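Local coordinates for subclass B1 metallo-beta-lactamase (Myroides odoratimimus, PDB 6T5L), which hydrolyses beta-lactam antibiotics, probably including carbapenems, as a zinc-dependent metallo-beta-lactamase of subclass B1, at residues T115-E120 against N134-F139; G179-E184 against K198-T203; S39-D44 against T67-K72; S31-E36 against F170-A175. One frame throughout, in Å; residues are numbered along the deposited sequence.

In the fold
Along the chain from the N terminus, interaction 4 starts first, at 31-36, and closes last, at 170-175, joining the start of strand 34-41 in the six-stranded sheet to the turn between strands 167-170 and 175-179 of the five-stranded one. Interactions 3 and 1 are nested within that long loop, one after the other. Interaction 3 ties the far end of strand 34-41 to the loop before helix 71-83; interaction 1 closes the short beta-alpha-beta unit 116-139. Interaction 2 follows interaction 4 in series and carries a zinc ligand, tying the loop after strand 175-179 to helix 200-210. No two contacts cross in sequence, and their centres lie 21 to 24 Å apart.

Interaction 1: residues T115-E120 against N134-F139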
loop_
_atom_site.group_PDB
_atom_site.type_symbol
_atom_site.label_atom_id
_atom_site.label_comp_id
_atom_site.label_asym_id
_atom_site.label_seq_id
_atom_site.Cartn_x
_atom_site.Cartn_y
_atom_site.Cartn_z
ATOM N N THR A 115 6.378 -8.735 9.045
ATOM C CA THR A 115 6.009 -7.341 8.876
ATOM C C THR A 115 7.251 -6.459 8.809
ATOM O O THR A 115 8.157 -6.593 9.638
ATOM C CB THR A 115 5.133 -6.894 10.052
ATOM O OG1 THR A 115 3.980 -7.721 10.049
ATOM C CG2 THR A 115 4.699 -5.462 9.915
ATOM N N TYR A 116 7.267 -5.556 7.846
ATOM C CA TYR A 116 8.318 -4.546 7.710
ATOM C C TYR A 116 7.679 -3.175 7.786
ATOM O O TYR A 116 6.806 -2.867 6.973
ATOM C CB TYR A 116 9.032 -4.673 6.371
ATOM C CG TYR A 116 9.841 -5.932 6.188
ATOM C CD1 TYR A 116 9.229 -7.078 5.764
ATOM C CD2 TYR A 116 11.203 -5.978 6.468
ATOM C CE1 TYR A 116 9.918 -8.240 5.574
ATOM C CE2 TYR A 116 11.914 -7.145 6.290
ATOM C CZ TYR A 116 11.238 -8.280 5.838
ATOM O OH TYR A 116 11.849 -9.482 5.598
ATOM N N VAL A 117 8.078 -2.350 8.748
ATOM C CA VAL A 117 7.357 -1.101 8.958
ATOM C C VAL A 117 8.306 -0.033 9.460
ATOM O O VAL A 117 9.362 -0.310 10.074
ATOM C CB VAL A 117 6.166 -1.343 9.928
ATOM C CG1 VAL A 117 6.669 -1.996 11.210
ATOM C CG2 VAL A 117 5.371 -0.048 10.229
ATOM N N SER A 118 7.959 1.195 9.143
ATOM C CA SER A 118 8.823 2.291 9.506
ATOM C C SER A 118 8.666 2.574 10.991
ATOM O O SER A 118 7.627 2.292 11.605
ATOM C CB SER A 118 8.479 3.553 8.691
ATOM O OG SER A 118 7.460 4.318 9.300
ATOM N N LYS A 119 9.683 3.226 11.538
ATOM C CA LYS A 119 9.713 3.502 12.975
ATOM C C LYS A 119 8.667 4.540 13.374
ATOM O O LYS A 119 7.951 4.345 14.354
ATOM C CB LYS A 119 11.108 3.947 13.387
ATOM C CG LYS A 119 12.132 2.801 13.403
ATOM C CD LYS A 119 13.536 3.267 13.782
ATOM C CE LYS A 119 14.499 2.109 13.914
ATOM N NZ LYS A 119 15.895 2.605 14.097
ATOM N N GLU A 120 8.470 5.572 12.566
ATOM C CA GLU A 120 7.408 6.538 12.866
ATOM C C GLU A 120 6.041 5.866 12.830
ATOM O O GLU A 120 5.201 6.103 13.698
ATOM C CB GLU A 120 7.454 7.713 11.882
ATOM C CG GLU A 120 6.740 8.941 12.427
ATOM C CD GLU A 120 6.761 10.134 11.492
ATOM O OE1 GLU A 120 5.987 11.081 11.767
ATOM O OE2 GLU A 120 7.563 10.146 10.523
ATOM N N ASN A 134 3.566 -9.782 16.713
ATOM C CA ASN A 134 4.820 -10.379 16.287
ATOM C C ASN A 134 5.907 -9.311 16.168
ATOM O O ASN A 134 5.641 -8.209 15.660
ATOM C CB ASN A 134 4.665 -11.085 14.907
ATOM C CG ASN A 134 4.133 -12.496 15.040
ATOM O OD1 ASN A 134 4.071 -12.990 16.135
ATOM N ND2 ASN A 134 3.806 -13.163 13.919
ATOM N N PRO A 135 7.154 -9.640 16.530
ATOM C CA PRO A 135 8.260 -8.684 16.329
ATOM C C PRO A 135 8.357 -8.234 14.876
ATOM O O PRO A 135 8.296 -9.042 13.930
ATOM C CB PRO A 135 9.498 -9.480 16.778
ATOM C CG PRO A 135 8.963 -10.380 17.881
ATOM C CD PRO A 135 7.624 -10.842 17.265
ATOM N N THR A 136 8.491 -6.915 14.707
ATOM C CA THR A 136 8.599 -6.322 13.384
ATOM C C THR A 136 10.069 -6.128 12.976
ATOM O O THR A 136 10.976 -6.107 13.802
ATOM C CB THR A 136 7.877 -4.956 13.371
ATOM O OG1 THR A 136 8.418 -4.125 14.417
ATOM C CG2 THR A 136 6.362 -5.117 13.606
ATOM N N LYS A 137 10.286 -5.975 11.679
ATOM C CA LYS A 137 11.554 -5.496 11.142
ATOM C C LYS A 137 11.343 -4.027 10.791
ATOM O O LYS A 137 10.413 -3.697 10.050
ATOM C CB LYS A 137 12.008 -6.340 9.939
ATOM C CG LYS A 137 12.870 -7.510 10.464
ATOM C CD LYS A 137 13.092 -8.631 9.500
ATOM C CE LYS A 137 14.303 -9.436 9.947
ATOM N NZ LYS A 137 14.385 -10.792 9.363
ATOM N N ASP A 138 12.129 -3.139 11.399
ATOM C CA ASP A 138 11.843 -1.705 11.376
ATOM C C ASP A 138 12.800 -0.937 10.477
ATOM O O ASP A 138 13.961 -1.303 10.339
ATOM C CB ASP A 138 11.919 -1.107 12.781
ATOM C CG ASP A 138 11.075 -1.876 13.779
ATOM O OD1 ASP A 138 10.213 -2.666 13.329
ATOM O OD2 ASP A 138 11.262 -1.678 14.993
ATOM N N PHE A 139 12.340 0.173 9.910
ATOM C CA PHE A 139 13.238 0.966 9.094
ATOM C C PHE A 139 12.966 2.439 9.321
ATOM O O PHE A 139 11.856 2.844 9.680
ATOM C CB PHE A 139 13.121 0.602 7.600
ATOM C CG PHE A 139 11.756 0.877 6.969
ATOM C CD1 PHE A 139 10.758 -0.051 7.028
ATOM C CD2 PHE A 139 11.501 2.077 6.311
ATOM C CE1 PHE A 139 9.514 0.169 6.454
ATOM C CE2 PHE A 139 10.265 2.300 5.720
ATOM C CZ PHE A 139 9.281 1.336 5.781
HETATM O O HOH W 1 5.949 -9.725 11.937
HETATM O O HOH W 2 4.088 -8.135 13.179
#
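F139 lays its ring against the V117-S118 backbone, where the strand passes into helix 119-127. Its CG sits between the backbone N and the carbonyl carbon (chi1 63°). S118 CA stands over the centre of the F139 ring, 3.7 Å above its plane, and S118 CB makes a CH-pi contact with the same face, 3.9 Å from the F139 ring centroid; F139 CE1 reaches V117 C at 3.2 Å. S118 OG is hydrogen-bonded to T121 OG1.

Y116 and K137 run side by side and point the same way. K137 is extended beyond CG, and its CB and CD lie against the CD2-CE2 side of the tyrosine ring, with K137 CB 3.6 Å from Y116 CD2. V117 CG1 packs on CB and CG2 of T136, V117 CG1 to T136 CB being 3.9 Å. T136 OG1 instead donates to the syn lone pair of D138 OD1, at 2.6 Å, bracing the two side chains against each other.

The backbone supplies the ladder: K137 N to T115 O, V117 N to K137 O, F139 N to V117 O and K119 N to F139 O, the first nearly straight at 175°. Two waters extend it beyond T136, linking T115 N to P135 O and T115 OG1 to N134 O. With the bridges Y116-K137, V117-D138 and S118-F139, this ladder identifies a parallel pair, its strand axes 33° apart, closed through helix 119-127 as a beta-alpha-beta crossover.

Interaction 2: residues G179-E184 against K198-T203. With ZN (zinc ion), chain D.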
loop_
_atom_site.group_PDB
_atom_site.type_symbol
_atom_site.label_atom_id
_atom_site.label_comp_id
_atom_site.label_asym_id
_atom_site.label_seq_id
_atom_site.Cartn_x
_atom_site.Cartn_y
_atom_site.Cartn_z
ATOM N N GLY A 179 -0.126 4.599 -2.179
ATOM C CA GLY A 179 -0.929 4.696 -1.003
ATOM C C GLY A 179 -1.723 6.010 -0.946
ATOM O O GLY A 179 -1.931 6.747 -1.923
ATOM N N CYS A 180 -2.143 6.303 0.268
ATOM C CA CYS A 180 -3.046 7.431 0.470
ATOM C C CYS A 180 -2.385 8.780 0.401
ATOM O O CYS A 180 -3.091 9.791 0.331
ATOM C CB CYS A 180 -3.739 7.267 1.807
ATOM S SG CYS A 180 -4.581 5.696 1.939
ATOM N N LEU A 181 -1.064 8.839 0.380
ATOM C CA LEU A 181 -0.434 10.075 -0.062
ATOM C C LEU A 181 -0.799 10.481 -1.496
ATOM O O LEU A 181 -0.719 11.668 -1.821
ATOM C CB LEU A 181 1.071 9.923 0.070
ATOM C CG LEU A 181 1.931 11.138 -0.262
ATOM C CD1 LEU A 181 2.025 12.218 0.797
ATOM C CD2 LEU A 181 3.319 10.515 -0.588
ATOM N N ILE A 182 -1.233 9.560 -2.340
ATOM C CA ILE A 182 -1.480 9.832 -3.753
ATOM C C ILE A 182 -2.963 9.649 -4.025
ATOM O O ILE A 182 -3.529 8.594 -3.712
ATOM C CB ILE A 182 -0.655 8.903 -4.673
ATOM C CG1 ILE A 182 0.829 9.140 -4.476
ATOM C CG2 ILE A 182 -0.992 9.134 -6.154
ATOM C CD1 ILE A 182 1.260 10.671 -4.534
ATOM N N LYS A 183 -3.573 10.648 -4.649
ATOM C CA LYS A 183 -4.975 10.606 -5.017
ATOM C C LYS A 183 -5.104 10.120 -6.463
ATOM O O LYS A 183 -4.167 10.221 -7.257
ATOM C CB LYS A 183 -5.631 12.004 -4.898
ATOM C CG LYS A 183 -5.653 12.668 -3.506
ATOM C CD LYS A 183 -6.240 11.768 -2.403
ATOM C CE LYS A 183 -6.733 12.587 -1.243
ATOM N NZ LYS A 183 -7.005 11.765 -0.087
ATOM N N GLU A 184 -6.283 9.605 -6.786
ATOM C CA GLU A 184 -6.725 9.318 -8.131
ATOM C C GLU A 184 -7.150 10.626 -8.786
ATOM O O GLU A 184 -7.363 11.659 -8.112
ATOM C CB GLU A 184 -7.875 8.285 -8.101
ATOM C CG GLU A 184 -9.231 8.898 -7.754
ATOM C CD GLU A 184 -10.448 7.979 -8.016
ATOM O OE1 GLU A 184 -11.409 8.111 -7.228
ATOM O OE2 GLU A 184 -10.469 7.180 -8.995
ATOM N N LYS A 198 0.307 21.471 4.936
ATOM C CA LYS A 198 1.310 22.446 4.506
ATOM C C LYS A 198 2.391 21.760 3.680
ATOM O O LYS A 198 2.973 22.382 2.787
ATOM C CB LYS A 198 1.890 23.197 5.694
ATOM C CG LYS A 198 0.866 24.121 6.382
ATOM C CD LYS A 198 -0.242 24.601 5.414
ATOM C CE LYS A 198 -0.871 25.939 5.786
ATOM N NZ LYS A 198 -2.354 25.969 5.523
ATOM N N GLU A 199 2.598 20.467 3.890
ATOM C CA GLU A 199 3.682 19.779 3.238
ATOM C C GLU A 199 3.234 18.778 2.194
ATOM O O GLU A 199 4.095 18.258 1.481
ATOM C CB GLU A 199 4.551 19.052 4.278
ATOM C CG GLU A 199 5.506 19.941 5.070
ATOM C CD GLU A 199 6.596 20.594 4.208
ATOM O OE1 GLU A 199 7.482 19.876 3.691
ATOM O OE2 GLU A 199 6.560 21.834 4.046
ATOM N N TRP A 200 1.944 18.415 2.136
ATOM C CA TRP A 200 1.524 17.328 1.230
ATOM C C TRP A 200 2.102 17.536 -0.171
ATOM O O TRP A 200 2.639 16.619 -0.804
ATOM C CB TRP A 200 -0.018 17.285 1.141
ATOM C CG TRP A 200 -0.611 15.991 0.730
ATOM C CD1 TRP A 200 -0.141 15.152 -0.250
ATOM C CD2 TRP A 200 -1.806 15.373 1.254
ATOM N NE1 TRP A 200 -0.924 14.018 -0.329
ATOM C CE2 TRP A 200 -1.968 14.131 0.564
ATOM C CE3 TRP A 200 -2.747 15.738 2.224
ATOM C CZ2 TRP A 200 -3.047 13.251 0.830
ATOM C CZ3 TRP A 200 -3.800 14.868 2.501
ATOM C CH2 TRP A 200 -3.925 13.610 1.826
ATOM N N SER A 201 1.958 18.721 -0.713
ATOM C CA SER A 201 2.298 18.817 -2.132
ATOM C C SER A 201 3.819 18.796 -2.355
ATOM O O SER A 201 4.298 18.121 -3.295
ATOM C CB SER A 201 1.670 20.046 -2.741
ATOM O OG SER A 201 2.581 21.079 -2.571
ATOM N N THR A 202 4.611 19.475 -1.488
ATOM C CA THR A 202 6.061 19.363 -1.667
ATOM C C THR A 202 6.508 17.903 -1.480
ATOM O O THR A 202 7.352 17.397 -2.247
ATOM C CB THR A 202 6.862 20.324 -0.767
ATOM O OG1 THR A 202 7.136 19.736 0.489
ATOM C CG2 THR A 202 6.164 21.597 -0.509
ATOM N N THR A 203 5.863 17.161 -0.569
ATOM C CA THR A 203 6.171 15.733 -0.447
ATOM C C THR A 203 5.975 15.027 -1.790
ATOM O O THR A 203 6.810 14.234 -2.210
ATOM C CB THR A 203 5.316 15.059 0.624
ATOM O OG1 THR A 203 5.701 15.535 1.915
ATOM C CG2 THR A 203 5.547 13.553 0.631
HETATM ZN ZN ZN D . -6.540 5.823 2.798
HETATM O O HOH W 3 -7.075 8.012 2.283
#
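W200 and L181 make the polar bond of this contact. The indole NE1 donates to L181 O at 2.8 Å with an N-H...O angle of 168°; the oxygen lies only 3° out of the ring plane, so the bond meets the indole at its edge. W200 CG leaves the first turn of helix 200-210 anti to the backbone N (chi1 -157°), and the NE1 bond shows the indole lying against the loop. C180 O approaches the same edge further round, 3.5 Å from W200 CZ2.

Apolar contact lies beside this bond. The side chains of L181 and W200 extend in opposing senses as they pass, bringing L181 CD1 to 3.8 Å from W200 CD1. The same methyl also meets T203 CG2 at 3.8 Å, while T203 OG1 is held by E159 O. Beyond these segments, W200 stacks on F237 of the C-terminal helix.

Metal coordination lies on the loop side. G179 to I182 form a type I beta turn, closed by I182 N to G179 O, and C180 occupies its second position, with SG 2.1 Å from zinc. D100, H221 and water 3 complete that ion's coordination. This is the Asp-Cys-His site of B1 metallo-beta-lactamases, in the alpha-beta/beta-alpha fold. The tryptophan bond therefore grips the carbonyl of the residue immediately after the metal ligand.

K183 NZ makes a loose approach, 4.1 Å from W200 CH2, and has a weak hydrogen bond to K189 O.

Interaction 3: residues S39-D44 against T67-K72; sequences SFLNTD and TPTDDK
S39 OG accepts the backbone N-H of T69 at 2.9 Å, the shortest polar bond between these segments. The N-H...O angle of 136° marks it as bent. The bond joins the last residues of strand 34-41, in the six-stranded sheet, to the loop leading into helix 71-83 of the metallo-beta-lactamase fold. The loop that follows strand 34-41 probably corresponds to the L3 active-site loop of B1 enzymes, and the side chain of L41 is about 7 Å from a bound zinc ion. D70 is the N-cap of helix 71-83, its OD1 accepting from S73 N, so the residue gripped by S39 directly precedes the capping aspartate.

Torsions explain how the hydroxyl arrives there. S39 OG stands between the backbone N and the carbonyl carbon (chi1 56°) on a CB whose bond points toward the loop, and it also presses on the proline, with S39 OG 3.3 Å from P68 CB. T69 has the same placement of OG1 (chi1 47°), which turns its hydroxyl to the strand backbone: T69 OG1 donates to F40 O at 3.0 Å, a weak bond. The loop thus gives one backbone and one side-chain donor to successive residues of the strand. The CB of F40 points away from the loop, and its ring makes a cation-pi contact with K48.

Beside the polar pair, carbon contacts join L41 and T69. P68 also packs on L77 and F108, while T69 and L41 both touch C51 of strand 49-58. L41 crosses T69 obliquely, branch against methyl, with L41 CG 3.7 Å from T69 CG2.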
loop_
_atom_site.group_PDB
_atom_site.type_symbol
_atom_site.label_atom_id
_atom_site.label_comp_id
_atom_site.label_asym_id
_atom_site.label_seq_id
_atom_site.Cartn_x
_atom_site.Cartn_y
_atom_site.Cartn_z
ATOM N N SER A 39 -10.186 -3.963 -1.335
ATOM C CA SER A 39 -11.065 -4.467 -0.282
ATOM C C SER A 39 -11.869 -3.280 0.244
ATOM O O SER A 39 -11.705 -2.121 -0.197
ATOM C CB SER A 39 -10.290 -5.198 0.853
ATOM O OG SER A 39 -9.271 -4.360 1.442
ATOM N N PHE A 40 -12.808 -3.570 1.139
ATOM C CA PHE A 40 -13.849 -2.589 1.447
ATOM C C PHE A 40 -13.927 -2.331 2.939
ATOM O O PHE A 40 -14.191 -3.236 3.732
ATOM C CB PHE A 40 -15.186 -3.052 0.871
ATOM C CG PHE A 40 -15.113 -3.304 -0.592
ATOM C CD1 PHE A 40 -15.198 -2.246 -1.495
ATOM C CD2 PHE A 40 -14.945 -4.571 -1.069
ATOM C CE1 PHE A 40 -15.114 -2.454 -2.838
ATOM C CE2 PHE A 40 -14.868 -4.800 -2.419
ATOM C CZ PHE A 40 -14.935 -3.737 -3.309
ATOM N N LEU A 41 -13.680 -1.095 3.314
ATOM C CA LEU A 41 -13.842 -0.673 4.689
ATOM C C LEU A 41 -15.324 -0.451 4.954
ATOM O O LEU A 41 -15.953 0.348 4.262
ATOM C CB LEU A 41 -13.049 0.608 4.890
ATOM C CG LEU A 41 -11.855 0.569 5.827
ATOM C CD1 LEU A 41 -11.431 2.023 5.981
ATOM C CD2 LEU A 41 -12.103 -0.031 7.194
ATOM N N ASN A 42 -15.907 -1.179 5.900
ATOM C CA ASN A 42 -17.188 -0.749 6.453
ATOM C C ASN A 42 -16.964 -0.571 7.949
ATOM O O ASN A 42 -17.021 -1.530 8.713
ATOM C CB ASN A 42 -18.366 -1.678 6.144
ATOM C CG ASN A 42 -19.621 -1.158 6.719
ATOM N N THR A 43 -16.723 0.666 8.372
ATOM C CA THR A 43 -16.413 0.941 9.776
ATOM C C THR A 43 -17.520 1.711 10.488
ATOM O O THR A 43 -17.418 1.960 11.702
ATOM C CB THR A 43 -15.085 1.713 9.869
ATOM O OG1 THR A 43 -14.722 1.963 11.240
ATOM C CG2 THR A 43 -15.231 3.024 9.090
ATOM N N ASP A 44 -18.550 2.123 9.760
ATOM C CA ASP A 44 -19.670 2.819 10.371
ATOM C C ASP A 44 -20.958 2.349 9.701
ATOM O O ASP A 44 -20.976 1.390 8.921
ATOM C CB ASP A 44 -19.492 4.353 10.313
ATOM C CG ASP A 44 -19.464 4.928 8.881
ATOM O OD1 ASP A 44 -20.185 4.430 7.987
ATOM O OD2 ASP A 44 -18.690 5.897 8.657
ATOM N N THR A 67 -2.165 -4.447 4.202
ATOM C CA THR A 67 -3.219 -5.443 4.342
ATOM C C THR A 67 -4.504 -4.935 3.698
ATOM O O THR A 67 -4.763 -3.729 3.700
ATOM C CB THR A 67 -3.463 -5.831 5.806
ATOM O OG1 THR A 67 -4.201 -4.812 6.508
ATOM C CG2 THR A 67 -2.116 -6.109 6.503
ATOM N N PRO A 68 -5.303 -5.819 3.106
ATOM C CA PRO A 68 -6.741 -5.541 2.944
ATOM C C PRO A 68 -7.367 -5.183 4.289
ATOM O O PRO A 68 -6.754 -5.340 5.350
ATOM C CB PRO A 68 -7.331 -6.851 2.389
ATOM C CG PRO A 68 -6.131 -7.673 1.869
ATOM C CD PRO A 68 -4.926 -7.207 2.722
ATOM N N THR A 69 -8.624 -4.716 4.238
ATOM C CA THR A 69 -9.169 -3.902 5.317
ATOM C C THR A 69 -9.512 -4.714 6.562
ATOM O O THR A 69 -9.633 -4.132 7.653
ATOM C CB THR A 69 -10.438 -3.154 4.845
ATOM O OG1 THR A 69 -11.309 -4.062 4.171
ATOM C CG2 THR A 69 -10.079 -2.006 3.895
ATOM N N ASP A 70 -9.683 -6.034 6.452
ATOM C CA ASP A 70 -9.985 -6.803 7.647
ATOM C C ASP A 70 -9.436 -8.224 7.533
ATOM O O ASP A 70 -8.850 -8.619 6.511
ATOM C CB ASP A 70 -11.492 -6.809 7.908
ATOM C CG ASP A 70 -12.260 -7.441 6.784
ATOM O OD1 ASP A 70 -11.630 -8.117 5.953
ATOM O OD2 ASP A 70 -13.482 -7.240 6.698
ATOM N N ASP A 71 -9.676 -9.004 8.603
ATOM C CA ASP A 71 -9.110 -10.350 8.676
ATOM C C ASP A 71 -9.664 -11.230 7.555
ATOM O O ASP A 71 -8.902 -11.938 6.899
ATOM C CB ASP A 71 -9.351 -11.011 10.061
ATOM C CG ASP A 71 -8.319 -10.571 11.122
ATOM O OD1 ASP A 71 -7.349 -9.872 10.793
ATOM O OD2 ASP A 71 -8.465 -10.971 12.300
ATOM N N LYS A 72 -10.969 -11.186 7.277
ATOM C CA LYS A 72 -11.480 -12.159 6.303
ATOM C C LYS A 72 -11.049 -11.826 4.873
ATOM O O LYS A 72 -10.816 -12.755 4.087
ATOM C CB LYS A 72 -13.001 -12.315 6.381
ATOM C CG LYS A 72 -13.830 -11.185 5.796
ATOM C CD LYS A 72 -15.342 -11.450 6.061
ATOM C CE LYS A 72 -16.099 -10.181 6.434
ATOM N NZ LYS A 72 -16.380 -9.366 5.252
#

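Interaction 4: residues S31-E36 against F170-A175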
loop_
_atom_site.group_PDB
_atom_site.type_symbol
_atom_site.label_atom_id
_atom_site.label_comp_id
_atom_site.label_asym_id
_atom_site.label_seq_id
_atom_site.Cartn_x
_atom_site.Cartn_y
_atom_site.Cartn_z
ATOM N N SER A 31 0.535 -6.167 -14.469
ATOM C CA SER A 31 1.710 -6.564 -15.261
ATOM C C SER A 31 2.044 -8.007 -14.862
ATOM O O SER A 31 1.327 -8.625 -14.060
ATOM C CB SER A 31 2.921 -5.664 -14.970
ATOM O OG SER A 31 3.428 -5.961 -13.606
ATOM N N ASN A 32 3.216 -8.478 -15.294
ATOM C CA ASN A 32 3.669 -9.803 -14.900
ATOM C C ASN A 32 4.044 -9.847 -13.412
ATOM O O ASN A 32 3.916 -10.897 -12.788
ATOM C CB ASN A 32 4.832 -10.244 -15.807
ATOM C CG ASN A 32 4.393 -10.397 -17.292
ATOM O OD1 ASN A 32 3.263 -10.821 -17.575
ATOM N ND2 ASN A 32 5.279 -10.066 -18.220
ATOM N N HIS A 33 4.446 -8.735 -12.807
ATOM C CA HIS A 33 4.832 -8.758 -11.408
ATOM C C HIS A 33 3.905 -7.987 -10.485
ATOM O O HIS A 33 4.127 -7.993 -9.267
ATOM C CB HIS A 33 6.240 -8.184 -11.234
ATOM C CG HIS A 33 7.255 -8.838 -12.101
ATOM N ND1 HIS A 33 7.698 -10.125 -11.897
ATOM C CD2 HIS A 33 7.896 -8.390 -13.208
ATOM C CE1 HIS A 33 8.569 -10.444 -12.840
ATOM N NE2 HIS A 33 8.715 -9.406 -13.638
ATOM N N ILE A 34 2.921 -7.277 -11.013
ATOM C CA ILE A 34 2.250 -6.271 -10.216
ATOM C C ILE A 34 0.756 -6.511 -10.262
ATOM O O ILE A 34 0.136 -6.354 -11.305
ATOM C CB ILE A 34 2.563 -4.837 -10.689
ATOM C CG1 ILE A 34 4.001 -4.469 -10.430
ATOM C CG2 ILE A 34 1.565 -3.847 -10.040
ATOM C CD1 ILE A 34 4.382 -4.341 -9.019
ATOM N N TYR A 35 0.188 -6.738 -9.110
ATOM C CA TYR A 35 -1.219 -6.979 -8.890
ATOM C C TYR A 35 -1.684 -5.915 -7.897
ATOM O O TYR A 35 -0.907 -5.484 -7.045
ATOM C CB TYR A 35 -1.437 -8.397 -8.299
ATOM C CG TYR A 35 -1.047 -9.585 -9.200
ATOM C CD1 TYR A 35 0.260 -9.907 -9.410
ATOM C CD2 TYR A 35 -2.011 -10.413 -9.742
ATOM C CE1 TYR A 35 0.622 -10.952 -10.196
ATOM C CE2 TYR A 35 -1.660 -11.504 -10.562
ATOM C CZ TYR A 35 -0.338 -11.765 -10.777
ATOM O OH TYR A 35 0.067 -12.832 -11.554
ATOM N N GLU A 36 -2.918 -5.460 -8.059
ATOM C CA GLU A 36 -3.598 -4.523 -7.182
ATOM C C GLU A 36 -4.690 -5.296 -6.427
ATOM O O GLU A 36 -5.449 -6.085 -7.035
ATOM C CB GLU A 36 -4.209 -3.391 -8.013
ATOM C CG GLU A 36 -5.019 -2.375 -7.217
ATOM C CD GLU A 36 -5.913 -1.447 -8.016
ATOM O OE1 GLU A 36 -5.937 -0.276 -7.589
ATOM O OE2 GLU A 36 -6.626 -1.834 -8.998
ATOM N N PHE A 170 8.581 -0.805 -7.190
ATOM C CA PHE A 170 9.199 -1.936 -7.881
ATOM C C PHE A 170 9.733 -1.487 -9.241
ATOM O O PHE A 170 8.947 -1.398 -10.209
ATOM C CB PHE A 170 8.146 -3.028 -8.030
ATOM C CG PHE A 170 8.682 -4.366 -8.523
ATOM C CD1 PHE A 170 9.588 -5.107 -7.774
ATOM C CD2 PHE A 170 8.266 -4.866 -9.758
ATOM C CE1 PHE A 170 10.057 -6.340 -8.258
ATOM C CE2 PHE A 170 8.724 -6.115 -10.246
ATOM C CZ PHE A 170 9.614 -6.847 -9.498
ATOM N N PRO A 171 11.053 -1.220 -9.377
ATOM C CA PRO A 171 11.554 -0.649 -10.641
ATOM C C PRO A 171 11.433 -1.541 -11.859
ATOM O O PRO A 171 11.368 -1.002 -12.967
ATOM C CB PRO A 171 13.044 -0.334 -10.345
ATOM C CG PRO A 171 13.400 -1.132 -9.078
ATOM C CD PRO A 171 12.096 -1.228 -8.328
ATOM N N GLU A 172 11.444 -2.862 -11.716
ATOM C CA GLU A 172 11.384 -3.748 -12.881
ATOM C C GLU A 172 10.111 -3.513 -13.695
ATOM O O GLU A 172 10.132 -3.552 -14.927
ATOM C CB GLU A 172 11.494 -5.207 -12.428
ATOM C CG GLU A 172 11.631 -6.209 -13.550
ATOM C CD GLU A 172 12.872 -5.966 -14.361
ATOM O OE1 GLU A 172 13.981 -5.917 -13.779
ATOM O OE2 GLU A 172 12.713 -5.781 -15.579
ATOM N N ASP A 173 8.998 -3.223 -13.039
ATOM C CA ASP A 173 7.770 -2.921 -13.770
ATOM C C ASP A 173 7.414 -1.444 -13.669
ATOM O O ASP A 173 6.240 -1.100 -13.784
ATOM C CB ASP A 173 6.597 -3.762 -13.246
ATOM C CG ASP A 173 6.582 -5.175 -13.790
ATOM O OD1 ASP A 173 7.493 -5.506 -14.562
ATOM O OD2 ASP A 173 5.608 -5.929 -13.488
ATOM N N ASN A 174 8.361 -0.595 -13.294
ATOM C CA ASN A 174 8.133 0.865 -13.210
ATOM C C ASN A 174 6.879 1.212 -12.394
ATOM O O ASN A 174 6.028 2.022 -12.795
ATOM C CB ASN A 174 8.028 1.478 -14.608
ATOM C CG ASN A 174 9.265 1.246 -15.469
ATOM O OD1 ASN A 174 9.260 0.422 -16.354
ATOM N ND2 ASN A 174 10.311 1.994 -15.220
ATOM N N ALA A 175 6.750 0.571 -11.246
ATOM C CA ALA A 175 5.499 0.567 -10.517
ATOM C C ALA A 175 5.652 1.234 -9.160
ATOM O O ALA A 175 6.585 0.913 -8.402
ATOM C CB ALA A 175 5.008 -0.876 -10.353
#
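H33 and F170 meet nearly at a right angle, in an offset edge-to-face pair: the edge of F170 is turned toward the imidazole face, with ring centroids 5.5 Å apart and planes at 62°. F170 CG is anti to its backbone N (chi1 -170°). The CE2 corner of the phenyl ring carries the contact, F170 CE2 lying 3.4 Å from H33 CB and close to H33 CG.

D173 also lies across H33, but it comes to the imidazole edge. Carboxylate and ring planes are 43° apart, and D173 OD1 lies 3.2 Å from H33 CD2, a carbon.

I34, the next residue, runs past F170 with its side chain heading the other way. Its CG1 meets A175 CB at 3.7 Å, and I34 CD1 is 4.0 Å from F170 CD2. F170 and A175 belong to the G1 beta bulge of the turn, in which N174 and A175 both face F170; backbone bonds F170 N to A175 O and A175 N to F170 O fasten it.

H33 N is modelled as donating to D173 OD2, but that oxygen stands implausibly near S31 OG, so its position is doubtful. The chemistry is consequently mixed: ring and aliphatic contacts join the two sheets, while D173 OD1 beside H33 CD2 is probably weakly electrostatic. H33 ND1 is hydrogen-bonded to the carbonyl L57 O of strand 49-58, which helps fix the ring's rotation and is consistent with ND1 carrying a hydrogen.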